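PDB 5H3K: Slr0280 protein from Synechocystis sp., which is of unknown function but carries a phosphodiester glycosidase (NAGPA-family) region and may therefore cleave sugar-linked phosphodiesters. Local coordinates for residues Val119-Tyr124 / Asp331-Val336; Trp177-Ala182 / Tyr246-Ser251; Ala372-Gly377 / Asn493-Gly498; Asn429-Val434 / Gln443-Lys448. All coordinates share one frame; numbering follows the deposited sequence.

Contact 1 (Val119-Tyr124 / Asp331-Val336); sequences VAPNRY and DQRAAV
Pro121, at the tip of the tight turn between strands 112-119 and 122-126, supplies half of the buried surface. The peptide bond before it is cis, and Val119 and Asn122 exchange N-H...O bonds in both directions, so the loop is a type VI turn that presents the proline ring to residues 333-335. This is the close-packed part. Pro121 CB rests 3.4 Å from Arg333 O, with the Ala334 carbonyl on the same carbon. The Pro121 carbonyl meets Ala335 through a CA-H...O contact, O to CA 3.5 Å and bent to 143° at the hydrogen. That oxygen is buried without a conventional hydrogen-bond donor, and Ala335 CB adds an apolar contact, 4.3 Å from Pro121 CB. The solvent side is looser. Arg333 starts with CG beside its backbone N and then bends at chi2 (-101°) and chi3 (-70°), which lays one face of the guanidinium over Pro121 CD, near the rim of the group, with Arg333 NE 4.3 Å from Pro121 CD. Arg333, at positive phi, is the C-prime residue of the Schellman motif that ends helix 325-331. Ala335 and Val336 form a classic beta bulge opposite Val607 of strand 600-609, and Ala335 touches Trp275 of strand 271-276, so the hairpin 112-126 rests on the join between this helix and strand 336-339.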
loop_
_atom_site.group_PDB
_atom_site.type_symbol
_atom_site.label_atom_id
_atom_site.label_comp_id
_atom_site.label_asym_id
_atom_site.label_seq_id
_atom_site.Cartn_x
_atom_site.Cartn_y
_atom_site.Cartn_z
ATOM N N VAL A 119 -7.844 16.496 -7.578
ATOM C CA VAL A 119 -8.782 16.800 -6.510
ATOM C C VAL A 119 -8.586 15.692 -5.494
ATOM O O VAL A 119 -8.974 14.553 -5.741
ATOM C CB VAL A 119 -10.246 16.840 -7.011
ATOM C CG1 VAL A 119 -11.192 17.143 -5.864
ATOM C CG2 VAL A 119 -10.410 17.898 -8.101
ATOM N N ALA A 120 -7.939 16.022 -4.375
ATOM C CA ALA A 120 -7.504 15.014 -3.396
ATOM C C ALA A 120 -8.592 13.979 -3.119
ATOM O O ALA A 120 -9.733 14.352 -2.832
ATOM C CB ALA A 120 -7.081 15.685 -2.093
ATOM N N PRO A 121 -8.244 12.676 -3.171
ATOM C CA PRO A 121 -6.887 12.139 -3.346
ATOM C C PRO A 121 -6.558 11.694 -4.764
ATOM O O PRO A 121 -5.604 10.941 -4.933
ATOM C CB PRO A 121 -6.915 10.894 -2.461
ATOM C CG PRO A 121 -8.323 10.367 -2.648
ATOM C CD PRO A 121 -9.199 11.620 -2.772
ATOM N N ASN A 122 -7.313 12.134 -5.765
ATOM C CA ASN A 122 -7.184 11.560 -7.104
ATOM C C ASN A 122 -6.807 12.548 -8.194
ATOM O O ASN A 122 -7.094 13.742 -8.098
ATOM C CB ASN A 122 -8.493 10.878 -7.514
ATOM C CG ASN A 122 -8.925 9.815 -6.533
ATOM O OD1 ASN A 122 -8.155 8.913 -6.202
ATOM N ND2 ASN A 122 -10.151 9.924 -6.047
ATOM N N ARG A 123 -6.196 12.020 -9.249
ATOM C CA ARG A 123 -5.864 12.795 -10.449
ATOM C C ARG A 123 -6.877 12.433 -11.536
ATOM O O ARG A 123 -6.835 11.335 -12.099
ATOM C CB ARG A 123 -4.453 12.434 -10.913
ATOM C CG ARG A 123 -3.995 13.128 -12.195
ATOM C CD ARG A 123 -2.636 12.599 -12.613
ATOM N NE ARG A 123 -2.035 13.327 -13.735
ATOM C CZ ARG A 123 -1.650 12.763 -14.878
ATOM N NH1 ARG A 123 -1.807 11.457 -15.068
ATOM N NH2 ARG A 123 -1.097 13.499 -15.835
ATOM N N TYR A 124 -7.780 13.356 -11.848
ATOM C CA TYR A 124 -8.878 13.072 -12.784
ATOM C C TYR A 124 -8.519 13.415 -14.229
ATOM O O TYR A 124 -8.022 14.510 -14.507
ATOM C CB TYR A 124 -10.143 13.828 -12.359
ATOM C CG TYR A 124 -10.679 13.370 -11.022
ATOM C CD1 TYR A 124 -11.625 12.359 -10.940
ATOM C CD2 TYR A 124 -10.215 13.932 -9.836
ATOM C CE1 TYR A 124 -12.104 11.928 -9.713
ATOM C CE2 TYR A 124 -10.686 13.507 -8.612
ATOM C CZ TYR A 124 -11.633 12.510 -8.554
ATOM O OH TYR A 124 -12.097 12.090 -7.321
ATOM N N ASP A 331 -10.393 4.038 1.636
ATOM C CA ASP A 331 -11.241 4.438 2.756
ATOM C C ASP A 331 -10.668 5.602 3.572
ATOM O O ASP A 331 -11.414 6.414 4.113
ATOM C CB ASP A 331 -11.588 3.229 3.651
ATOM C CG ASP A 331 -12.464 2.175 2.934
ATOM O OD1 ASP A 331 -12.789 2.335 1.730
ATOM O OD2 ASP A 331 -12.816 1.167 3.589
ATOM N N GLN A 332 -9.348 5.718 3.634
ATOM C CA GLN A 332 -8.731 6.800 4.400
ATOM C C GLN A 332 -8.188 7.909 3.499
ATOM O O GLN A 332 -7.455 8.791 3.955
ATOM C CB GLN A 332 -7.662 6.249 5.365
ATOM C CG GLN A 332 -8.258 5.215 6.343
ATOM C CD GLN A 332 -7.304 4.740 7.424
ATOM O OE1 GLN A 332 -6.713 5.539 8.158
ATOM N NE2 GLN A 332 -7.166 3.427 7.542
ATOM N N ARG A 333 -8.571 7.850 2.222
ATOM C CA ARG A 333 -8.350 8.930 1.244
ATOM C C ARG A 333 -6.893 9.328 1.032
ATOM O O ARG A 333 -6.578 10.524 0.920
ATOM C CB ARG A 333 -9.171 10.171 1.611
ATOM C CG ARG A 333 -10.599 9.832 2.023
ATOM C CD ARG A 333 -11.575 10.078 0.906
ATOM N NE ARG A 333 -11.735 11.509 0.654
ATOM C CZ ARG A 333 -12.680 12.031 -0.119
ATOM N NH1 ARG A 333 -13.561 11.236 -0.711
ATOM N NH2 ARG A 333 -12.746 13.344 -0.300
ATOM N N ALA A 334 -6.011 8.331 0.972
ATOM C CA ALA A 334 -4.598 8.577 0.701
ATOM C C ALA A 334 -4.374 8.686 -0.803
ATOM O O ALA A 334 -4.888 7.877 -1.581
ATOM C CB ALA A 334 -3.730 7.455 1.281
ATOM N N ALA A 335 -3.597 9.681 -1.217
ATOM C CA ALA A 335 -3.235 9.801 -2.620
ATOM C C ALA A 335 -2.287 8.682 -3.042
ATOM O O ALA A 335 -2.363 8.199 -4.173
ATOM C CB ALA A 335 -2.598 11.165 -2.890
ATOM N N VAL A 336 -1.370 8.306 -2.148
ATOM C CA VAL A 336 -0.454 7.177 -2.355
ATOM C C VAL A 336 -0.392 6.376 -1.064
ATOM O O VAL A 336 -0.458 6.946 0.031
ATOM C CB VAL A 336 1.005 7.629 -2.697
ATOM C CG1 VAL A 336 1.771 6.511 -3.412
ATOM C CG2 VAL A 336 1.016 8.885 -3.563
#

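Contact 2 (Trp177-Ala182 / Tyr246-Ser251); sequences WQVSQA and YKLQVS
Hydrogen bonding at this contact is concentrated in one side chain, Gln181. Its CG is anti to the backbone N (chi1 179°) and the chain runs on extended, so the amide spans the gap to the facing strand. NE2 donates to Tyr246 O at 2.8 Å; the bond is nearly straight, and it lies in the carbonyl plane as well as in the plane of the Gln181 amide. NE2 also donates to Arg183 O. The other end of the amide works through water: OE1 accepts from water 1 at 2.6 Å, and that water accepts from Leu248 N at 3.0 Å. Two bonds and a water thus fix the rotation of the amide, and an alanine here would probably loosen this end of the interface, because the Tyr246 carbonyl would lose its NE2 donor and the water its OE1 anchor.

The aromatic part lies at the far end. Trp177 has CG in the crowded position between backbone N and carbonyl carbon, and its indole meets Val250 tip to tip. Val250 CG1 makes a CH-pi contact over the face of the six-membered ring, 3.7 Å from its centroid, while Val250 CB is 3.5 Å from Trp177 CZ3.

Apolar packing fills the middle, where Val179 CG2 and Leu248 CD1 cross obliquely at 3.9 Å. The axes of segments 177-182 and 247-251 approach to 8.2 Å, their N-to-C directions 170° apart and their backbones unpaired. Outer strands of two four-stranded antiparallel sheets, both ordered 1-2-4-3, are thereby packed through side chains, as in a beta sandwich.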
loop_
_atom_site.group_PDB
_atom_site.type_symbol
_atom_site.label_atom_id
_atom_site.label_comp_id
_atom_site.label_asym_id
_atom_site.label_seq_id
_atom_site.Cartn_x
_atom_site.Cartn_y
_atom_site.Cartn_z
ATOM N N TRP A 177 -11.896 -2.555 -21.407
ATOM C CA TRP A 177 -11.377 -3.846 -20.981
ATOM C C TRP A 177 -10.545 -3.716 -19.712
ATOM O O TRP A 177 -10.094 -2.619 -19.358
ATOM C CB TRP A 177 -10.555 -4.491 -22.111
ATOM C CG TRP A 177 -9.441 -3.608 -22.586
ATOM C CD1 TRP A 177 -9.515 -2.624 -23.544
ATOM C CD2 TRP A 177 -8.090 -3.607 -22.108
ATOM N NE1 TRP A 177 -8.283 -2.023 -23.694
ATOM C CE2 TRP A 177 -7.400 -2.604 -22.834
ATOM C CE3 TRP A 177 -7.403 -4.357 -21.150
ATOM C CZ2 TRP A 177 -6.044 -2.339 -22.614
ATOM C CZ3 TRP A 177 -6.056 -4.083 -20.937
ATOM C CH2 TRP A 177 -5.394 -3.078 -21.665
ATOM N N GLN A 178 -10.357 -4.842 -19.024
ATOM C CA GLN A 178 -9.486 -4.904 -17.863
ATOM C C GLN A 178 -8.784 -6.256 -17.853
ATOM O O GLN A 178 -9.200 -7.187 -18.561
ATOM C CB GLN A 178 -10.300 -4.711 -16.582
ATOM C CG GLN A 178 -11.409 -5.733 -16.398
ATOM C CD GLN A 178 -12.304 -5.436 -15.193
ATOM O OE1 GLN A 178 -12.134 -6.016 -14.119
ATOM N NE2 GLN A 178 -13.263 -4.535 -15.375
ATOM N N VAL A 179 -7.709 -6.361 -17.075
ATOM C CA VAL A 179 -6.951 -7.605 -16.996
ATOM C C VAL A 179 -6.535 -7.870 -15.556
ATOM O O VAL A 179 -6.120 -6.955 -14.854
ATOM C CB VAL A 179 -5.727 -7.602 -17.976
ATOM C CG1 VAL A 179 -4.884 -6.342 -17.809
ATOM C CG2 VAL A 179 -4.872 -8.870 -17.811
ATOM N N SER A 180 -6.690 -9.116 -15.105
ATOM C CA SER A 180 -6.250 -9.522 -13.766
ATOM C C SER A 180 -5.430 -10.821 -13.852
ATOM O O SER A 180 -5.717 -11.678 -14.683
ATOM C CB SER A 180 -7.465 -9.701 -12.848
ATOM O OG SER A 180 -7.083 -10.213 -11.573
ATOM N N GLN A 181 -4.407 -10.957 -13.011
ATOM C CA GLN A 181 -3.590 -12.169 -12.999
ATOM C C GLN A 181 -3.246 -12.606 -11.585
ATOM O O GLN A 181 -2.854 -11.790 -10.742
ATOM C CB GLN A 181 -2.304 -11.988 -13.808
ATOM C CG GLN A 181 -1.395 -13.241 -13.811
ATOM C CD GLN A 181 -0.283 -13.165 -14.837
ATOM O OE1 GLN A 181 -0.164 -12.182 -15.565
ATOM N NE2 GLN A 181 0.541 -14.203 -14.898
ATOM N N ALA A 182 -3.412 -13.897 -11.321
ATOM C CA ALA A 182 -2.990 -14.485 -10.053
ATOM C C ALA A 182 -2.135 -15.681 -10.372
ATOM O O ALA A 182 -2.656 -16.698 -10.833
ATOM C CB ALA A 182 -4.198 -14.908 -9.207
ATOM N N TYR A 246 5.341 -15.879 -16.841
ATOM C CA TYR A 246 4.734 -15.072 -17.901
ATOM C C TYR A 246 3.623 -14.164 -17.395
ATOM O O TYR A 246 2.869 -14.532 -16.501
ATOM C CB TYR A 246 4.231 -15.971 -19.031
ATOM C CG TYR A 246 5.358 -16.428 -19.917
ATOM C CD1 TYR A 246 6.320 -17.315 -19.450
ATOM C CD2 TYR A 246 5.480 -15.956 -21.215
ATOM C CE1 TYR A 246 7.378 -17.734 -20.264
ATOM C CE2 TYR A 246 6.526 -16.368 -22.036
ATOM C CZ TYR A 246 7.469 -17.253 -21.554
ATOM O OH TYR A 246 8.508 -17.657 -22.366
ATOM N N LYS A 247 3.536 -12.972 -17.971
ATOM C CA LYS A 247 2.472 -12.029 -17.648
ATOM C C LYS A 247 1.803 -11.620 -18.937
ATOM O O LYS A 247 2.304 -11.922 -20.015
ATOM C CB LYS A 247 3.045 -10.782 -16.973
ATOM C CG LYS A 247 3.909 -11.065 -15.747
ATOM C CD LYS A 247 4.406 -9.750 -15.140
ATOM C CE LYS A 247 5.683 -9.942 -14.331
ATOM N NZ LYS A 247 6.176 -8.655 -13.785
ATOM N N LEU A 248 0.674 -10.937 -18.837
ATOM C CA LEU A 248 0.036 -10.390 -20.028
ATOM C C LEU A 248 0.380 -8.918 -20.182
ATOM O O LEU A 248 0.364 -8.166 -19.215
ATOM C CB LEU A 248 -1.477 -10.537 -19.951
ATOM C CG LEU A 248 -2.018 -11.951 -19.814
ATOM C CD1 LEU A 248 -3.539 -11.916 -19.900
ATOM C CD2 LEU A 248 -1.428 -12.836 -20.913
ATOM N N GLN A 249 0.711 -8.511 -21.399
ATOM C CA GLN A 249 0.789 -7.087 -21.710
ATOM C C GLN A 249 -0.235 -6.819 -22.799
ATOM O O GLN A 249 -0.134 -7.372 -23.891
ATOM C CB GLN A 249 2.192 -6.703 -22.180
ATOM C CG GLN A 249 2.305 -5.261 -22.690
ATOM C CD GLN A 249 3.718 -4.907 -23.148
ATOM O OE1 GLN A 249 4.699 -5.540 -22.743
ATOM N NE2 GLN A 249 3.823 -3.888 -23.994
ATOM N N VAL A 250 -1.223 -5.982 -22.496
ATOM C CA VAL A 250 -2.346 -5.766 -23.401
ATOM C C VAL A 250 -2.345 -4.353 -23.962
ATOM O O VAL A 250 -2.129 -3.390 -23.226
ATOM C CB VAL A 250 -3.686 -6.012 -22.681
ATOM C CG1 VAL A 250 -4.851 -5.952 -23.667
ATOM C CG2 VAL A 250 -3.664 -7.355 -21.989
ATOM N N SER A 251 -2.594 -4.230 -25.265
ATOM C CA SER A 251 -2.634 -2.923 -25.920
ATOM C C SER A 251 -3.684 -2.898 -27.023
ATOM O O SER A 251 -4.318 -3.920 -27.313
ATOM C CB SER A 251 -1.271 -2.581 -26.504
ATOM O OG SER A 251 -0.847 -3.607 -27.382
HETATM O O HOH W 1 -0.770 -9.848 -16.487
#

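Contact 3 (Ala372-Gly377 / Asn493-Gly498); sequences AWNDQG and NAFPNG
Trp373 holds CG in the crowded position between its backbone N and carbonyl carbon (chi1 68°), and Asn497 keeps CG beside its backbone N (chi1 -47°), so the side chains cross at about a right angle, ring and amide planes 37° apart, on one face of an antiparallel strand pairing. Trp373 and Asn497 are the hydrogen-bonded pair, Ala372 and Gly498 the non-hydrogen-bonded one. Trp373 N reaches Asn497 O at 2.9 Å, and Trp373 O takes weak bonds from Asn497 N and ND2. Asn497 CB makes a CH-pi contact 3.7 Å from the centroid of the indole five-membered ring. Trp373 NE1 bonds to Leu309 O, while Asn497 OD1 accepts from Gln357 N. A leucine in place of Trp373 removes the NE1 donor and the ring face under Asn497 CB, and would probably loosen this strand end against strand 307-313. On the other face, Ala372 CB packs 3.5 Å from Phe495 CB, and the Phe495 ring turns its edge to Asn374 N. The following type I turn contains an Asx turn, Asn374 OD1 accepting from Gln376 N. Asn374 ND2, bonded to Gln378 OE1, also donates to water 2, which donates to Ala494 O at 2.8 Å.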
loop_
_atom_site.group_PDB
_atom_site.type_symbol
_atom_site.label_atom_id
_atom_site.label_comp_id
_atom_site.label_asym_id
_atom_site.label_seq_id
_atom_site.Cartn_x
_atom_site.Cartn_y
_atom_site.Cartn_z
ATOM N N ALA A 372 11.427 7.797 10.640
ATOM C CA ALA A 372 10.569 8.776 11.298
ATOM C C ALA A 372 10.638 10.073 10.522
ATOM O O ALA A 372 11.618 10.317 9.817
ATOM C CB ALA A 372 10.999 8.991 12.756
ATOM N N TRP A 373 9.608 10.903 10.639
ATOM C CA TRP A 373 9.537 12.118 9.840
ATOM C C TRP A 373 8.636 13.167 10.453
ATOM O O TRP A 373 7.848 12.870 11.354
ATOM C CB TRP A 373 9.040 11.799 8.415
ATOM C CG TRP A 373 7.609 11.355 8.349
ATOM C CD1 TRP A 373 6.514 12.146 8.172
ATOM C CD2 TRP A 373 7.120 10.009 8.430
ATOM N NE1 TRP A 373 5.374 11.386 8.159
ATOM C CE2 TRP A 373 5.716 10.069 8.307
ATOM C CE3 TRP A 373 7.734 8.759 8.602
ATOM C CZ2 TRP A 373 4.910 8.929 8.345
ATOM C CZ3 TRP A 373 6.930 7.622 8.648
ATOM C CH2 TRP A 373 5.536 7.715 8.514
ATOM N N ASN A 374 8.746 14.399 9.961
ATOM C CA ASN A 374 7.816 15.451 10.369
ATOM C C ASN A 374 7.129 16.053 9.141
ATOM O O ASN A 374 7.393 15.635 8.002
ATOM C CB ASN A 374 8.509 16.526 11.229
ATOM C CG ASN A 374 9.657 17.245 10.491
ATOM O OD1 ASN A 374 9.651 17.365 9.261
ATOM N ND2 ASN A 374 10.644 17.733 11.253
ATOM N N ASP A 375 6.262 17.032 9.363
ATOM C CA ASP A 375 5.503 17.620 8.256
ATOM C C ASP A 375 6.253 18.740 7.543
ATOM O O ASP A 375 5.687 19.451 6.707
ATOM C CB ASP A 375 4.143 18.110 8.733
ATOM C CG ASP A 375 3.198 16.981 9.000
ATOM O OD1 ASP A 375 3.566 15.814 8.704
ATOM O OD2 ASP A 375 2.091 17.250 9.509
ATOM N N GLN A 376 7.526 18.884 7.875
ATOM C CA GLN A 376 8.393 19.816 7.179
ATOM C C GLN A 376 9.324 19.061 6.226
ATOM O O GLN A 376 10.198 19.642 5.579
ATOM C CB GLN A 376 9.114 20.690 8.202
ATOM C CG GLN A 376 8.086 21.425 9.093
ATOM C CD GLN A 376 8.630 21.869 10.432
ATOM O OE1 GLN A 376 9.492 22.748 10.512
ATOM N NE2 GLN A 376 8.121 21.262 11.504
ATOM N N GLY A 377 9.098 17.756 6.111
ATOM C CA GLY A 377 9.793 16.954 5.121
ATOM C C GLY A 377 11.114 16.376 5.582
ATOM O O GLY A 377 11.842 15.772 4.798
ATOM N N ASN A 493 13.475 11.115 18.923
ATOM C CA ASN A 493 12.598 11.907 19.787
ATOM C C ASN A 493 12.103 13.215 19.161
ATOM O O ASN A 493 11.122 13.816 19.621
ATOM C CB ASN A 493 13.275 12.164 21.127
ATOM C CG ASN A 493 13.540 10.891 21.875
ATOM O OD1 ASN A 493 12.609 10.242 22.364
ATOM N ND2 ASN A 493 14.807 10.500 21.948
ATOM N N ALA A 494 12.773 13.650 18.103
ATOM C CA ALA A 494 12.379 14.875 17.419
ATOM C C ALA A 494 11.192 14.679 16.487
ATOM O O ALA A 494 10.559 15.658 16.079
ATOM C CB ALA A 494 13.565 15.448 16.645
ATOM N N PHE A 495 10.879 13.431 16.131
ATOM C CA PHE A 495 9.918 13.207 15.045
ATOM C C PHE A 495 8.577 12.665 15.533
ATOM O O PHE A 495 8.534 11.660 16.239
ATOM C CB PHE A 495 10.516 12.281 13.976
ATOM C CG PHE A 495 11.764 12.832 13.335
ATOM C CD1 PHE A 495 11.680 13.664 12.229
ATOM C CD2 PHE A 495 13.024 12.551 13.864
ATOM C CE1 PHE A 495 12.846 14.193 11.631
ATOM C CE2 PHE A 495 14.187 13.076 13.284
ATOM C CZ PHE A 495 14.096 13.889 12.163
ATOM N N PRO A 496 7.483 13.337 15.152
ATOM C CA PRO A 496 6.152 12.993 15.657
ATOM C C PRO A 496 5.492 11.857 14.895
ATOM O O PRO A 496 4.459 11.391 15.369
ATOM C CB PRO A 496 5.356 14.279 15.426
ATOM C CG PRO A 496 5.980 14.862 14.171
ATOM C CD PRO A 496 7.467 14.562 14.329
ATOM N N ASN A 497 6.047 11.448 13.749
ATOM C CA ASN A 497 5.496 10.347 12.960
ATOM C C ASN A 497 6.567 9.316 12.675
ATOM O O ASN A 497 7.729 9.653 12.461
ATOM C CB ASN A 497 4.952 10.842 11.611
ATOM C CG ASN A 497 4.092 12.073 11.743
ATOM O OD1 ASN A 497 3.045 12.041 12.389
ATOM N ND2 ASN A 497 4.515 13.170 11.107
ATOM N N GLY A 498 6.194 8.043 12.671
ATOM C CA GLY A 498 7.163 7.033 12.299
ATOM C C GLY A 498 6.610 5.653 12.050
ATOM O O GLY A 498 5.461 5.345 12.378
HETATM O O HOH W 2 10.046 17.620 14.169
#

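Contact 4 (Asn429-Val434 / Gln443-Lys448); sequences NEQVYV and QYPLPK
Gln431 and Gln443 cross obliquely over one face of the paired strands, their amide planes 71° apart. Gln443 is extended, with CG anti to its backbone N, and NE2 donates almost straight to Gln431 OE1 at 2.7 Å; the acceptor lies in the Gln443 amide plane, but the donor stands above that of Gln431. A bend at chi2 (-67°) folds Gln431 back over the neighbouring strand and sets its NE2 beside Pro445, 3.3 Å from CB. Tyr433 lies alongside Gln443, pointing the same way, and Gln443 CD comes 3.4 Å from Tyr433 CE1. Strands 430-436 and 439-446 form an antiparallel beta hairpin, in which Glu430 with Leu446 and Val432 with Tyr444 are the hydrogen-bonded pairs. The bond from Val432 N to Tyr444 O, 2.8 Å, runs nearly along the carbonyl axis. Asn429 N adds a bond to Pro447 O. The other face is mainly apolar beside Val432: this residue and Tyr444 lie side by side, Val432 CG1 at the ring edge, 3.8 Å from Tyr444 CB and 3.9 Å from Leu446 CG. Met454 packs on Val432, Tyr444 and Leu446. Glu430 is the charged exception, carrying its carboxylate to Tyr423 and, in a salt bridge, to Arg466.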
loop_
_atom_site.group_PDB
_atom_site.type_symbol
_atom_site.label_atom_id
_atom_site.label_comp_id
_atom_site.label_asym_id
_atom_site.label_seq_id
_atom_site.Cartn_x
_atom_site.Cartn_y
_atom_site.Cartn_z
ATOM N N ASN A 429 -1.048 -16.534 32.659
ATOM C CA ASN A 429 -0.533 -16.078 33.943
ATOM C C ASN A 429 -0.021 -14.637 33.920
ATOM O O ASN A 429 1.053 -14.337 34.443
ATOM C CB ASN A 429 0.546 -17.043 34.456
ATOM C CG ASN A 429 0.052 -18.480 34.527
ATOM O OD1 ASN A 429 -1.086 -18.735 34.917
ATOM N ND2 ASN A 429 0.901 -19.422 34.129
ATOM N N GLU A 430 -0.789 -13.755 33.292
ATOM C CA GLU A 430 -0.461 -12.330 33.298
ATOM C C GLU A 430 -1.054 -11.676 34.540
ATOM O O GLU A 430 -2.050 -12.165 35.085
ATOM C CB GLU A 430 -1.007 -11.644 32.036
ATOM C CG GLU A 430 -0.397 -12.182 30.757
ATOM C CD GLU A 430 -0.775 -11.381 29.525
ATOM O OE1 GLU A 430 -0.106 -11.577 28.488
ATOM O OE2 GLU A 430 -1.723 -10.563 29.583
ATOM N N GLN A 431 -0.436 -10.585 34.991
ATOM C CA GLN A 431 -1.041 -9.727 36.007
ATOM C C GLN A 431 -1.384 -8.396 35.353
ATOM O O GLN A 431 -0.562 -7.846 34.612
ATOM C CB GLN A 431 -0.066 -9.486 37.159
ATOM C CG GLN A 431 -0.024 -10.601 38.192
ATOM C CD GLN A 431 -1.320 -10.716 38.982
ATOM O OE1 GLN A 431 -1.778 -9.752 39.603
ATOM N NE2 GLN A 431 -1.919 -11.895 38.957
ATOM N N VAL A 432 -2.579 -7.874 35.614
ATOM C CA VAL A 432 -2.936 -6.560 35.082
ATOM C C VAL A 432 -3.146 -5.541 36.195
ATOM O O VAL A 432 -3.760 -5.848 37.226
ATOM C CB VAL A 432 -4.175 -6.608 34.143
ATOM C CG1 VAL A 432 -5.392 -7.170 34.861
ATOM C CG2 VAL A 432 -4.485 -5.204 33.561
ATOM N N TYR A 433 -2.626 -4.331 35.981
ATOM C CA TYR A 433 -2.880 -3.205 36.870
ATOM C C TYR A 433 -3.634 -2.160 36.077
ATOM O O TYR A 433 -3.157 -1.704 35.025
ATOM C CB TYR A 433 -1.564 -2.626 37.395
ATOM C CG TYR A 433 -0.722 -3.647 38.128
ATOM C CD1 TYR A 433 -0.726 -3.717 39.517
ATOM C CD2 TYR A 433 0.067 -4.560 37.433
ATOM C CE1 TYR A 433 0.045 -4.664 40.191
ATOM C CE2 TYR A 433 0.837 -5.512 38.096
ATOM C CZ TYR A 433 0.822 -5.557 39.473
ATOM O OH TYR A 433 1.594 -6.495 40.118
ATOM N N VAL A 434 -4.819 -1.800 36.564
ATOM C CA VAL A 434 -5.652 -0.813 35.894
ATOM C C VAL A 434 -5.270 0.583 36.380
ATOM O O VAL A 434 -5.218 0.836 37.589
ATOM C CB VAL A 434 -7.150 -1.066 36.151
ATOM C CG1 VAL A 434 -7.990 -0.073 35.373
ATOM C CG2 VAL A 434 -7.520 -2.488 35.767
ATOM N N GLN A 443 -6.065 -4.404 40.524
ATOM C CA GLN A 443 -5.106 -5.407 40.059
ATOM C C GLN A 443 -5.848 -6.733 39.941
ATOM O O GLN A 443 -6.624 -7.084 40.836
ATOM C CB GLN A 443 -3.926 -5.558 41.027
ATOM C CG GLN A 443 -3.040 -6.787 40.756
ATOM C CD GLN A 443 -1.897 -6.942 41.756
ATOM O OE1 GLN A 443 -1.770 -6.161 42.699
ATOM N NE2 GLN A 443 -1.059 -7.963 41.551
ATOM N N TYR A 444 -5.635 -7.449 38.835
ATOM C CA TYR A 444 -6.262 -8.755 38.620
ATOM C C TYR A 444 -5.297 -9.718 37.952
ATOM O O TYR A 444 -4.446 -9.302 37.161
ATOM C CB TYR A 444 -7.472 -8.654 37.690
ATOM C CG TYR A 444 -8.515 -7.645 38.060
ATOM C CD1 TYR A 444 -9.385 -7.870 39.120
ATOM C CD2 TYR A 444 -8.669 -6.486 37.320
ATOM C CE1 TYR A 444 -10.362 -6.945 39.449
ATOM C CE2 TYR A 444 -9.643 -5.555 37.638
ATOM C CZ TYR A 444 -10.487 -5.787 38.704
ATOM O OH TYR A 444 -11.455 -4.853 39.010
ATOM N N PRO A 445 -5.448 -11.023 38.238
ATOM C CA PRO A 445 -4.729 -12.027 37.455
ATOM C C PRO A 445 -5.480 -12.269 36.152
ATOM O O PRO A 445 -6.710 -12.181 36.130
ATOM C CB PRO A 445 -4.805 -13.269 38.343
ATOM C CG PRO A 445 -6.129 -13.110 39.061
ATOM C CD PRO A 445 -6.264 -11.628 39.310
ATOM N N LEU A 446 -4.746 -12.520 35.072
ATOM C CA LEU A 446 -5.345 -12.950 33.814
ATOM C C LEU A 446 -4.691 -14.283 33.494
ATOM O O LEU A 446 -3.638 -14.321 32.847
ATOM C CB LEU A 446 -5.064 -11.941 32.697
ATOM C CG LEU A 446 -5.592 -10.527 32.893
ATOM C CD1 LEU A 446 -5.081 -9.605 31.773
ATOM C CD2 LEU A 446 -7.108 -10.536 32.942
ATOM N N PRO A 447 -5.300 -15.386 33.962
ATOM C CA PRO A 447 -4.583 -16.663 33.974
ATOM C C PRO A 447 -4.441 -17.288 32.592
ATOM O O PRO A 447 -3.463 -17.987 32.352
ATOM C CB PRO A 447 -5.479 -17.547 34.844
ATOM C CG PRO A 447 -6.854 -17.017 34.601
ATOM C CD PRO A 447 -6.690 -15.528 34.437
ATOM N N LYS A 448 -5.391 -17.048 31.697
ATOM C CA LYS A 448 -5.436 -17.852 30.487
ATOM C C LYS A 448 -5.590 -17.130 29.172
ATOM O O LYS A 448 -6.534 -16.379 28.978
ATOM C CB LYS A 448 -6.541 -18.904 30.598
ATOM C CG LYS A 448 -6.096 -20.155 31.313
ATOM C CD LYS A 448 -7.219 -20.767 32.128
ATOM C CE LYS A 448 -6.742 -22.056 32.774
ATOM N NZ LYS A 448 -5.383 -21.895 33.376
#

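Overall arrangement
From the N terminus, the chain builds a mixed sheet whose hairpin turn, at 119-124, meets residues 331-336 in contact 1. The long loop so closed contains contact 2, which packs two four-stranded antiparallel sheets together; the centres of contacts 1 and 2 are about 25 Å apart. Contact 3 opens only after contact 1 has closed, joining strands 369-373 and 497-500, and lies across the chain's centre from contact 2. Within its loop falls contact 4, a local hairpin whose centre is about 37 Å from that of the chain. Contacts 3 and 4 belong to one branched sheet, although their nearest atoms are about 23 Å apart. No two loops cross.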